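AT5g51070/K3K7_27 (PDB 5GKM) is a Clp-family chaperone (AtClpD) that probably binds and hydrolyses ATP, represented here by its N-terminal Clp R domain alone. Local coordinates at residues Q36-G41 with K100-A105; I19-E24 with M93-S98; G126-T129 with S134-R137. One frame throughout, in Å; residues are numbered along the deposited sequence. Where two conformers were deposited one is given.

Interaction 1. Residues Q36-G41 with K100-A105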
loop_
_atom_site.group_PDB
_atom_site.type_symbol
_atom_site.label_atom_id
_atom_site.label_comp_id
_atom_site.label_asym_id
_atom_site.label_seq_id
_atom_site.Cartn_x
_atom_site.Cartn_y
_atom_site.Cartn_z
ATOM N N GLN A 36 0.929 6.265 -1.333
ATOM C CA GLN A 36 1.380 6.428 0.041
ATOM C C GLN A 36 0.307 5.971 1.062
ATOM O O GLN A 36 0.606 5.564 2.118
ATOM C CB GLN A 36 1.879 7.851 0.338
ATOM C CG GLN A 36 0.801 8.918 0.383
ATOM C CD GLN A 36 0.485 9.521 -0.963
ATOM O OE1 GLN A 36 0.755 8.963 -1.985
ATOM N NE2 GLN A 36 -0.079 10.698 -0.923
ATOM N N HIS A 37 -0.945 6.134 0.696
ATOM C CA HIS A 37 -2.020 5.647 1.507
ATOM C C HIS A 37 -2.117 4.146 1.545
ATOM O O HIS A 37 -2.440 3.565 2.523
ATOM C CB HIS A 37 -3.342 6.299 1.141
ATOM C CG HIS A 37 -3.236 7.777 0.970
ATOM N ND1 HIS A 37 -3.584 8.414 -0.160
ATOM C CD2 HIS A 37 -2.775 8.745 1.839
ATOM C CE1 HIS A 37 -3.350 9.713 -0.013
ATOM N NE2 HIS A 37 -2.866 9.916 1.216
ATOM N N LEU A 38 -1.868 3.553 0.396
ATOM C CA LEU A 38 -1.795 2.110 0.326
ATOM C C LEU A 38 -0.653 1.588 1.230
ATOM O O LEU A 38 -0.786 0.610 1.864
ATOM C CB LEU A 38 -1.576 1.675 -1.119
ATOM C CG LEU A 38 -1.497 0.170 -1.296
ATOM C CD1 LEU A 38 -2.743 -0.560 -0.790
ATOM C CD2 LEU A 38 -1.222 -0.162 -2.743
ATOM N N LEU A 39 0.428 2.325 1.244
ATOM C CA LEU A 39 1.523 1.939 2.102
ATOM C C LEU A 39 1.070 1.954 3.548
ATOM O O LEU A 39 1.351 1.065 4.260
ATOM C CB LEU A 39 2.727 2.867 1.903
ATOM C CG LEU A 39 3.896 2.647 2.845
ATOM C CD1 LEU A 39 4.504 1.262 2.702
ATOM C CD2 LEU A 39 4.936 3.711 2.582
ATOM N N LEU A 40 0.317 2.973 3.910
ATOM C CA LEU A 40 -0.213 3.029 5.252
ATOM C C LEU A 40 -1.139 1.847 5.578
ATOM O O LEU A 40 -1.053 1.298 6.596
ATOM C CB LEU A 40 -0.923 4.347 5.535
ATOM C CG LEU A 40 -0.082 5.613 5.505
ATOM C CD1 LEU A 40 -0.918 6.855 5.790
ATOM C CD2 LEU A 40 1.043 5.550 6.516
ATOM N N GLY A 41 -1.989 1.481 4.638
ATOM C CA GLY A 41 -2.851 0.359 4.854
ATOM C C GLY A 41 -2.128 -0.957 5.060
ATOM O O GLY A 41 -2.502 -1.744 5.839
ATOM N N LYS A 100 -4.148 1.809 -8.757
ATOM C CA LYS A 100 -4.683 0.748 -9.563
ATOM C C LYS A 100 -3.573 -0.014 -10.306
ATOM O O LYS A 100 -3.670 -1.172 -10.560
ATOM C CB LYS A 100 -5.726 1.273 -10.549
ATOM C CG LYS A 100 -7.005 1.760 -9.877
ATOM C CD LYS A 100 -7.968 2.332 -10.922
ATOM C CE LYS A 100 -9.263 2.899 -10.399
ATOM N NZ LYS A 100 -10.103 1.850 -9.777
ATOM N N ARG A 101 -2.577 0.720 -10.695
ATOM C CA ARG A 101 -1.451 0.139 -11.371
ATOM C C ARG A 101 -0.771 -0.841 -10.428
ATOM O O ARG A 101 -0.408 -1.886 -10.807
ATOM C CB ARG A 101 -0.501 1.216 -11.825
ATOM C CG ARG A 101 0.726 0.692 -12.492
ATOM C CD ARG A 101 1.507 1.738 -13.265
ATOM N NE ARG A 101 2.853 1.214 -13.550
ATOM C CZ ARG A 101 3.919 1.912 -13.926
ATOM N NH1 ARG A 101 3.857 3.199 -14.134
ATOM N NH2 ARG A 101 5.073 1.308 -14.097
ATOM N N VAL A 102 -0.642 -0.442 -9.177
ATOM C CA VAL A 102 -0.034 -1.318 -8.215
ATOM C C VAL A 102 -0.821 -2.617 -8.031
ATOM O O VAL A 102 -0.268 -3.669 -7.919
ATOM C CB VAL A 102 0.164 -0.576 -6.865
ATOM C CG1 VAL A 102 0.457 -1.532 -5.722
ATOM C CG2 VAL A 102 1.261 0.452 -7.012
ATOM N N PHE A 103 -2.123 -2.493 -7.968
ATOM C CA PHE A 103 -2.938 -3.638 -7.754
ATOM C C PHE A 103 -2.765 -4.582 -8.944
ATOM O O PHE A 103 -2.744 -5.733 -8.786
ATOM C CB PHE A 103 -4.437 -3.289 -7.642
ATOM C CG PHE A 103 -4.826 -2.561 -6.392
ATOM C CD1 PHE A 103 -4.115 -2.681 -5.267
ATOM C CD2 PHE A 103 -5.930 -1.777 -6.370
ATOM C CE1 PHE A 103 -4.452 -2.013 -4.121
ATOM C CE2 PHE A 103 -6.292 -1.111 -5.221
ATOM C CZ PHE A 103 -5.547 -1.249 -4.091
ATOM N N GLU A 104 -2.721 -4.014 -10.146
ATOM C CA GLU A 104 -2.556 -4.845 -11.348
ATOM C C GLU A 104 -1.204 -5.531 -11.319
ATOM O O GLU A 104 -1.114 -6.659 -11.626
ATOM C CB GLU A 104 -2.774 -4.088 -12.680
ATOM C CG GLU A 104 -2.434 -4.901 -13.939
ATOM C CD GLU A 104 -3.267 -6.179 -14.169
ATOM O OE1 GLU A 104 -4.327 -6.332 -13.595
ATOM O OE2 GLU A 104 -2.848 -7.039 -14.972
ATOM N N ALA A 105 -0.197 -4.815 -10.874
ATOM C CA ALA A 105 1.118 -5.439 -10.759
ATOM C C ALA A 105 1.109 -6.596 -9.766
ATOM O O ALA A 105 1.753 -7.548 -9.947
ATOM C CB ALA A 105 2.183 -4.440 -10.358
#
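With a helical bond of 2.9 Å from Ala-105 N to Arg-101 O running through their turn, Val-102 and Phe-103 touch Leu-38 across a small, wholly apolar contact. The two helices stand well apart at this point, Leu-38 CA being 9.4 Å from Val-102 CA, and side chains alone bridge the gap. Leu-38 and Val-102 meet tip to tip, CD2 of the leucine lying 3.7 Å from CG1 of the valine. CG of Leu-38 is trans to the backbone N (chi1 -180°), which carries both methyls across to helix 97-112. The fork of that side chain also takes in one corner of the phenylalanine ring, whose end swings nearer: CD1 and CD2 of Leu-38 are each 4.0 Å from Phe-103 CE1, with CD2 coming in obliquely to the ring. Phe-103 itself is held by a T-shaped, edge-to-face pairing with Phe-95. Leu-38 also touches Ile-123, so helix 120-130 joins the same cluster. All three touching residues are buried, close to the centre of the chain. This is helix-to-helix packing of aliphatic and aromatic side chains in the hydrophobic core of an all-helical Clp N-terminal domain.

Interaction 2. Residues I19-E24 with M93-S98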
loop_
_atom_site.group_PDB
_atom_site.type_symbol
_atom_site.label_atom_id
_atom_site.label_comp_id
_atom_site.label_asym_id
_atom_site.label_seq_id
_atom_site.Cartn_x
_atom_site.Cartn_y
_atom_site.Cartn_z
ATOM N N ILE A 19 -8.869 -1.921 2.438
ATOM C CA ILE A 19 -9.849 -1.158 3.199
ATOM C C ILE A 19 -9.154 -0.168 4.147
ATOM O O ILE A 19 -9.586 0.936 4.314
ATOM C CB ILE A 19 -10.764 -2.119 3.974
ATOM C CG1 ILE A 19 -11.657 -2.850 2.992
ATOM C CG2 ILE A 19 -11.593 -1.394 4.998
ATOM C CD1 ILE A 19 -12.329 -4.075 3.537
ATOM N N PHE A 20 -8.089 -0.605 4.790
ATOM C CA PHE A 20 -7.374 0.272 5.694
ATOM C C PHE A 20 -6.795 1.410 4.906
ATOM O O PHE A 20 -6.638 2.429 5.412
ATOM C CB PHE A 20 -6.288 -0.415 6.526
ATOM C CG PHE A 20 -6.800 -1.410 7.519
ATOM C CD1 PHE A 20 -8.107 -1.443 7.885
ATOM C CD2 PHE A 20 -5.944 -2.281 8.125
ATOM C CE1 PHE A 20 -8.562 -2.373 8.795
ATOM C CE2 PHE A 20 -6.375 -3.189 9.056
ATOM C CZ PHE A 20 -7.694 -3.250 9.383
ATOM N N SER A 21 -6.402 1.111 3.671
ATOM C CA SER A 21 -5.829 2.305 2.865
ATOM C C SER A 21 -6.806 3.549 2.608
ATOM O O SER A 21 -6.464 4.642 2.699
ATOM C CB SER A 21 -5.224 1.826 1.535
ATOM O OG SER A 21 -6.204 1.492 0.543
ATOM N N GLN A 22 -8.041 3.080 2.487
ATOM C CA GLN A 22 -9.186 3.972 2.385
ATOM C C GLN A 22 -9.405 4.740 3.682
ATOM O O GLN A 22 -9.529 5.906 3.660
ATOM C CB GLN A 22 -10.436 3.245 1.980
ATOM C CG GLN A 22 -10.376 2.634 0.587
ATOM C CD GLN A 22 -11.557 1.745 0.294
ATOM O OE1 GLN A 22 -11.845 0.845 0.995
ATOM N NE2 GLN A 22 -12.244 2.055 -0.740
ATOM N N LYS A 23 -9.356 4.024 4.782
ATOM C CA LYS A 23 -9.450 4.689 6.059
ATOM C C LYS A 23 -8.315 5.642 6.313
ATOM O O LYS A 23 -8.518 6.686 6.821
ATOM C CB LYS A 23 -9.455 3.709 7.196
ATOM C CG LYS A 23 -10.548 2.712 7.121
ATOM C CD LYS A 23 -11.922 3.308 7.296
ATOM C CE LYS A 23 -12.062 4.266 8.475
ATOM N NZ LYS A 23 -11.618 3.727 9.773
ATOM N N GLU A 24 -7.103 5.236 5.986
ATOM C CA GLU A 24 -5.961 6.086 6.197
ATOM C C GLU A 24 -6.002 7.362 5.378
ATOM O O GLU A 24 -5.640 8.391 5.836
ATOM C CB GLU A 24 -4.652 5.357 5.955
ATOM C CG GLU A 24 -4.417 4.224 6.930
ATOM C CD GLU A 24 -4.141 4.661 8.358
ATOM O OE1 GLU A 24 -3.443 5.596 8.588
ATOM O OE2 GLU A 24 -4.640 4.019 9.242
ATOM N N MET A 93 -14.454 5.041 -1.057
ATOM C CA MET A 93 -13.320 5.916 -1.648
ATOM C C MET A 93 -12.415 5.177 -2.827
ATOM O O MET A 93 -12.317 4.053 -2.844
ATOM C CB MET A 93 -12.284 6.168 -0.583
ATOM C CG MET A 93 -11.314 7.275 -1.005
ATOM S SD MET A 93 -10.009 7.536 0.201
ATOM C CE MET A 93 -11.055 8.219 1.447
ATOM N N PRO A 94 -12.446 5.948 -3.921
ATOM C CA PRO A 94 -11.811 5.454 -5.115
ATOM C C PRO A 94 -10.309 5.425 -4.971
ATOM O O PRO A 94 -9.760 6.037 -4.140
ATOM C CB PRO A 94 -12.206 6.474 -6.184
ATOM C CG PRO A 94 -12.379 7.736 -5.433
ATOM C CD PRO A 94 -12.993 7.305 -4.150
ATOM N N PHE A 95 -9.717 4.660 -5.875
ATOM C CA PHE A 95 -8.282 4.471 -5.938
ATOM C C PHE A 95 -7.693 5.232 -7.106
ATOM O O PHE A 95 -8.261 5.280 -8.130
ATOM C CB PHE A 95 -7.957 2.991 -6.093
ATOM C CG PHE A 95 -8.512 2.161 -4.978
ATOM C CD1 PHE A 95 -7.905 2.158 -3.793
ATOM C CD2 PHE A 95 -9.640 1.432 -5.127
ATOM C CE1 PHE A 95 -8.403 1.465 -2.767
ATOM C CE2 PHE A 95 -10.141 0.700 -4.096
ATOM C CZ PHE A 95 -9.527 0.734 -2.906
ATOM N N SER A 96 -6.521 5.795 -6.906
ATOM C CA SER A 96 -5.867 6.539 -7.950
ATOM C C SER A 96 -5.349 5.638 -9.065
ATOM O O SER A 96 -5.264 4.505 -8.913
ATOM C CB SER A 96 -4.730 7.348 -7.394
ATOM O OG SER A 96 -3.666 6.571 -7.082
ATOM N N ILE A 97 -5.019 6.242 -10.205
ATOM C CA ILE A 97 -4.482 5.483 -11.304
ATOM C C ILE A 97 -3.227 4.802 -10.825
ATOM O O ILE A 97 -3.039 3.690 -11.096
ATOM C CB ILE A 97 -4.116 6.436 -12.444
ATOM C CG1 ILE A 97 -5.395 6.906 -13.086
ATOM C CG2 ILE A 97 -3.241 5.782 -13.495
ATOM C CD1 ILE A 97 -5.221 8.189 -13.880
ATOM N N SER A 98 -2.401 5.548 -10.127
ATOM C CA SER A 98 -1.102 4.794 -9.593
ATOM C C SER A 98 -1.410 3.500 -8.666
ATOM O O SER A 98 -0.802 2.522 -8.769
ATOM C CB SER A 98 -0.249 5.840 -8.860
ATOM O OG SER A 98 -0.998 6.569 -7.872
#
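Gln-22 reaches from helix 12-27 to the chain leading into helix 97-112 and supplies the one hydrogen bond between the two segments. Its NE2 donates to Met-93 O over 2.9 Å, with an angle of 150° at the hydrogen. The oxygen sits almost in the plane of the glutamine amide, whereas the nitrogen is somewhat tilted from the plane of the methionine carbonyl. A weak bond from NE2 to Thr-91 O gives the amide a second backbone partner and should help fix its rotation. Gln-22 CG lies opposite the carbonyl carbon (chi1 -64°) and the chain is extended beyond it, which brings the amide up to the passing backbone. The hydroxyl of Ser-21, by contrast, is engaged on its own helix in the conformer given, with Ile-18 O.

The chain met here is the approach to a helix: Ser-96 occupies the N-cap position of helix 97-112, and backbone hydrogen bonds of Pro-94 and Ser-96 with Val-33 tie this part of the all-helical Clp R domain to the loop before helix 35-45.

The van der Waals contacts involve the Phe-95 ring and the Met-93 side chain. The Gln-22 side chain crosses that of Phe-95 at about a right angle, yet its amide plane is turned only 19° from the ring, and NE2 approaches Phe-95 CZ obliquely at 3.7 Å. In that same serine conformer, Ser-21 OG lies at the ring edge, 4.0 Å from Phe-95 CE1. Met-93, also modelled in two conformers, has CB 4.1 Å from Gln-22 NE2; in the one given, the bent end of its chain brings CE to 3.5 Å from Gln-22 O, and the side chain goes on to touch Ala-25 and Lys-26 further along helix 12-27.

Interaction 3. Residues G126-T129 with S134-R137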
loop_
_atom_site.group_PDB
_atom_site.type_symbol
_atom_site.label_atom_id
_atom_site.label_comp_id
_atom_site.label_asym_id
_atom_site.label_seq_id
_atom_site.Cartn_x
_atom_site.Cartn_y
_atom_site.Cartn_z
ATOM N N GLY A 126 4.448 -4.891 -5.703
ATOM C CA GLY A 126 3.952 -3.964 -6.693
ATOM C C GLY A 126 4.209 -2.531 -6.307
ATOM O O GLY A 126 4.620 -1.763 -7.085
ATOM N N LEU A 127 3.954 -2.230 -5.049
ATOM C CA LEU A 127 4.048 -0.897 -4.594
ATOM C C LEU A 127 5.455 -0.390 -4.743
ATOM O O LEU A 127 5.680 0.744 -5.058
ATOM C CB LEU A 127 3.587 -0.830 -3.147
ATOM C CG LEU A 127 3.614 0.476 -2.377
ATOM C CD1 LEU A 127 2.743 1.476 -3.103
ATOM C CD2 LEU A 127 3.118 0.301 -0.953
ATOM N N PHE A 128 6.392 -1.276 -4.503
ATOM C CA PHE A 128 7.779 -0.897 -4.449
ATOM C C PHE A 128 8.472 -1.046 -5.794
ATOM O O PHE A 128 9.652 -0.930 -5.841
ATOM C CB PHE A 128 8.535 -1.720 -3.390
ATOM C CG PHE A 128 7.993 -1.556 -1.994
ATOM C CD1 PHE A 128 7.406 -0.379 -1.635
ATOM C CD2 PHE A 128 8.072 -2.566 -1.046
ATOM C CE1 PHE A 128 6.888 -0.203 -0.395
ATOM C CE2 PHE A 128 7.543 -2.396 0.223
ATOM C CZ PHE A 128 6.938 -1.221 0.520
ATOM N N THR A 129 7.727 -1.421 -6.822
ATOM C CA THR A 129 8.270 -1.508 -8.165
ATOM C C THR A 129 7.577 -0.701 -9.234
ATOM O O THR A 129 8.190 -0.395 -10.201
ATOM C CB THR A 129 8.397 -2.939 -8.653
ATOM O OG1 THR A 129 7.141 -3.575 -8.622
ATOM C CG2 THR A 129 9.363 -3.737 -7.809
ATOM N N SER A 134 5.834 7.842 -4.701
ATOM C CA SER A 134 5.286 8.202 -3.410
ATOM C C SER A 134 5.718 7.296 -2.286
ATOM O O SER A 134 6.095 7.772 -1.286
ATOM C CB SER A 134 3.764 8.295 -3.472
ATOM O OG SER A 134 3.396 9.198 -4.464
ATOM N N ALA A 135 5.700 6.007 -2.496
ATOM C CA ALA A 135 6.108 5.113 -1.408
ATOM C C ALA A 135 7.540 5.319 -0.971
ATOM O O ALA A 135 7.834 5.307 0.175
ATOM C CB ALA A 135 5.883 3.651 -1.791
ATOM N N GLY A 136 8.389 5.517 -1.946
ATOM C CA GLY A 136 9.764 5.783 -1.694
ATOM C C GLY A 136 9.989 7.010 -0.873
ATOM O O GLY A 136 10.872 6.998 -0.083
ATOM N N ARG A 137 9.209 8.040 -1.084
ATOM C CA ARG A 137 9.416 9.231 -0.297
ATOM C C ARG A 137 9.174 8.989 1.175
ATOM O O ARG A 137 9.870 9.487 1.992
ATOM C CB ARG A 137 8.524 10.343 -0.779
ATOM C CG ARG A 137 8.760 10.735 -2.218
ATOM C CD ARG A 137 7.732 11.721 -2.700
ATOM N NE ARG A 137 7.977 13.034 -2.180
ATOM C CZ ARG A 137 7.179 14.070 -2.387
ATOM N NH1 ARG A 137 6.092 13.930 -3.113
ATOM N NH2 ARG A 137 7.460 15.257 -1.889
#
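Ala-135 is the pivot of this contact: its single methyl points at the preceding helix and is met there by Leu-127 and Phe-128. The alanine CB lies 3.9 Å from Leu-127 CG and 4.0 Å from Leu-127 CD1, so the leucine offers its branch point together with one of its methyls. Leu-127 directs CG away from its own backbone N (chi1 178°), and although its CB starts off to one side, the end of the chain swings nearer to the alanine. Beyond the contact the same leucine touches Thr-35 and Leu-42 on helix 35-45.

Phe-128 approaches from the neighbouring position with a ring edge. Its CE1 is 4.2 Å from Ala-135 CB, and the methyl lies near the ring plane, so no face is used in this pairing. The ring also packs on Met-146, Leu-149 and Thr-150 of helix 146-158, which places it where three helices meet. With so short a side chain on one side, the backbones come fairly close, Phe-128 CA and Ala-135 CA being 6.9 Å apart.

Two aspartates of the intervening loop bond to the start of helix 134-142. Asp-131 OD2 takes a hydrogen bond from the backbone N of Ala-135, and Asp-132 OD1 is bonded to the hydroxyl of Ser-134, which fastens the first turn of that helix to the residues just before it. The arrangement is that of two successive helices joined by a very short loop and closed by apolar contacts at their adjoining ends, a connection within the helical Clp amino-terminal domain.

Interaction 1 lies nearest the middle of the domain, and each of the other two touches it, on different residues. Its centre is about 8 Å from that of interaction 2 and about 8 Å from that of interaction 3, while interactions 2 and 3 have centres about 15 Å apart and do not touch. Toward interaction 2, Leu-40 CB packs 3.8 Å from Glu-24 CG. Toward interaction 3, Val-102 CG1 comes within 3.6 Å of Leu-127 N, and Leu-39 CA within 3.8 Å of Leu-127 CD2. Interactions 1 and 2 share helix 97-112 and alternate along the chain, whereas interaction 3 opens after both have closed.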